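Importin-95 (Chaetomium thermophilum, PDB 4XRI) probably acts as a nuclear import receptor of the importin-beta family, carrying protein cargo into the nucleus under control of a small GTPase. Local coordinates at residues L484-E489 with E532-F537. The protein carries 2 engineered substitutions. Residue numbers count along the deposited sequence, not the author numbering.
Sequences LMNIAE and EVLSVF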
loop_
_atom_site.group_PDB
_atom_site.type_symbol
_atom_site.label_atom_id
_atom_site.label_comp_id
_atom_site.label_asym_id
_atom_site.label_seq_id
_atom_site.Cartn_x
_atom_site.Cartn_y
_atom_site.Cartn_z
ATOM N N LEU A 484 0.114 22.808 8.083
ATOM C CA LEU A 484 1.376 23.472 8.405
ATOM C C LEU A 484 2.580 22.837 7.708
ATOM O O LEU A 484 3.485 23.537 7.246
ATOM C CB LEU A 484 1.598 23.469 9.919
ATOM C CG LEU A 484 0.767 24.476 10.714
ATOM C CD1 LEU A 484 1.023 24.326 12.201
ATOM C CD2 LEU A 484 1.094 25.882 10.256
ATOM N N MET A 485 2.582 21.507 7.641
ATOM C CA MET A 485 3.633 20.768 6.947
ATOM C C MET A 485 3.657 21.096 5.457
ATOM O O MET A 485 4.721 21.338 4.883
ATOM C CB MET A 485 3.452 19.261 7.143
ATOM C CG MET A 485 3.932 18.739 8.487
ATOM S SD MET A 485 4.091 16.945 8.484
ATOM C CE MET A 485 2.396 16.456 8.176
ATOM N N ASN A 486 2.476 21.096 4.843
ATOM C CA ASN A 486 2.319 21.491 3.444
ATOM C C ASN A 486 2.927 22.860 3.163
ATOM O O ASN A 486 3.666 23.033 2.197
ATOM C CB ASN A 486 0.837 21.499 3.052
ATOM C CG ASN A 486 0.292 20.108 2.798
ATOM O OD1 ASN A 486 1.025 19.206 2.390
ATOM N ND2 ASN A 486 -1.002 19.928 3.029
ATOM N N ILE A 487 2.607 23.821 4.022
ATOM C CA ILE A 487 3.107 25.186 3.903
ATOM C C ILE A 487 4.630 25.250 3.983
ATOM O O ILE A 487 5.277 25.926 3.178
ATOM C CB ILE A 487 2.507 26.079 4.998
ATOM C CG1 ILE A 487 1.005 26.246 4.771
ATOM C CG2 ILE A 487 3.200 27.430 5.033
ATOM C CD1 ILE A 487 0.281 26.776 5.976
ATOM N N ALA A 488 5.194 24.542 4.958
ATOM C CA ALA A 488 6.642 24.475 5.118
ATOM C C ALA A 488 7.304 23.883 3.876
ATOM O O ALA A 488 8.382 24.315 3.468
ATOM C CB ALA A 488 7.001 23.661 6.352
ATOM N N GLU A 489 6.646 22.897 3.277
ATOM C CA GLU A 489 7.150 22.257 2.066
ATOM C C GLU A 489 7.064 23.177 0.851
ATOM O O GLU A 489 7.960 23.187 0.007
ATOM C CB GLU A 489 6.381 20.963 1.786
ATOM C CG GLU A 489 6.699 19.824 2.739
ATOM C CD GLU A 489 5.773 18.635 2.554
ATOM O OE1 GLU A 489 4.928 18.675 1.634
ATOM O OE2 GLU A 489 5.888 17.664 3.332
ATOM N N GLU A 532 6.467 16.118 14.002
ATOM C CA GLU A 532 6.616 15.931 12.562
ATOM C C GLU A 532 6.647 17.278 11.848
ATOM O O GLU A 532 7.440 17.485 10.932
ATOM C CB GLU A 532 5.487 15.067 12.000
ATOM C CG GLU A 532 5.752 14.575 10.588
ATOM C CD GLU A 532 4.551 13.885 9.963
ATOM O OE1 GLU A 532 3.443 13.951 10.541
ATOM O OE2 GLU A 532 4.719 13.276 8.886
ATOM N N VAL A 533 5.783 18.190 12.286
ATOM C CA VAL A 533 5.746 19.548 11.755
ATOM C C VAL A 533 7.089 20.234 11.952
ATOM O O VAL A 533 7.649 20.816 11.020
ATOM C CB VAL A 533 4.646 20.393 12.431
ATOM C CG1 VAL A 533 4.663 21.810 11.878
ATOM C CG2 VAL A 533 3.291 19.754 12.226
ATOM N N LEU A 534 7.597 20.156 13.176
ATOM C CA LEU A 534 8.880 20.746 13.528
ATOM C C LEU A 534 10.001 20.202 12.647
ATOM O O LEU A 534 10.876 20.949 12.207
ATOM C CB LEU A 534 9.191 20.487 15.003
ATOM C CG LEU A 534 10.485 21.094 15.546
ATOM C CD1 LEU A 534 10.557 22.573 15.199
ATOM C CD2 LEU A 534 10.584 20.885 17.047
ATOM N N SER A 535 9.961 18.900 12.392
ATOM C CA SER A 535 10.933 18.259 11.518
ATOM C C SER A 535 10.917 18.879 10.121
ATOM O O SER A 535 11.966 19.193 9.562
ATOM C CB SER A 535 10.661 16.755 11.427
ATOM O OG SER A 535 11.503 16.149 10.460
ATOM N N VAL A 536 9.720 19.052 9.571
ATOM C CA VAL A 536 9.547 19.562 8.214
ATOM C C VAL A 536 9.930 21.038 8.115
ATOM O O VAL A 536 10.482 21.479 7.104
ATOM C CB VAL A 536 8.090 19.365 7.736
ATOM C CG1 VAL A 536 7.856 20.044 6.397
ATOM C CG2 VAL A 536 7.764 17.881 7.648
ATOM N N PHE A 537 9.649 21.795 9.171
ATOM C CA PHE A 537 10.075 23.191 9.239
ATOM C C PHE A 537 11.596 23.294 9.186
ATOM O O PHE A 537 12.148 24.167 8.516
ATOM C CB PHE A 537 9.546 23.860 10.511
ATOM C CG PHE A 537 8.264 24.619 10.310
ATOM C CD1 PHE A 537 7.052 23.953 10.224
ATOM C CD2 PHE A 537 8.271 26.000 10.216
ATOM C CE1 PHE A 537 5.873 24.652 10.043
ATOM C CE2 PHE A 537 7.099 26.703 10.037
ATOM C CZ PHE A 537 5.898 26.028 9.948
#
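Helices 477-490 and 524-539 run side by side here, with local axes 8.9 Å apart and only 6° from parallel. No hydrogen bond crosses between the two segments, so the contact rests on packing. Glu-532 starts it at the exposed border, where its carboxylate carbon CD lies 3.4 Å from SD of Met-485. Val-533 is next. Its CG1 packs on CB of Leu-484 at 4.0 Å and its CG2 on CG of Met-485 at 3.9 Å. Leu-534 points away from this contact and touches Val-589 of helix 573-597. The CA-to-CB bond of Val-536 points toward helix 477-490. Its CG1 sits 3.7 Å from CB of Ala-488 and 3.8 Å from CG of Glu-489, while its CG2 meets SD of Met-485 at 3.9 Å. Phe-537 lays one ring face over the Ala-488 methyl, a CH-pi contact with CB 4.1 Å from the ring centroid. The short alanine side chain is consistent with the ring lying near the backbone, where CE1 of Phe-537 is 3.8 Å from O of Leu-484. Leu-484 also touches Leu-466 of helix 455-472, and Val-533 also touches Leu-513 of helix 503-516. Such near-parallel stacking of equivalent helices from successive helical hairpins is typical of the HEAT-repeat solenoid of importin-beta.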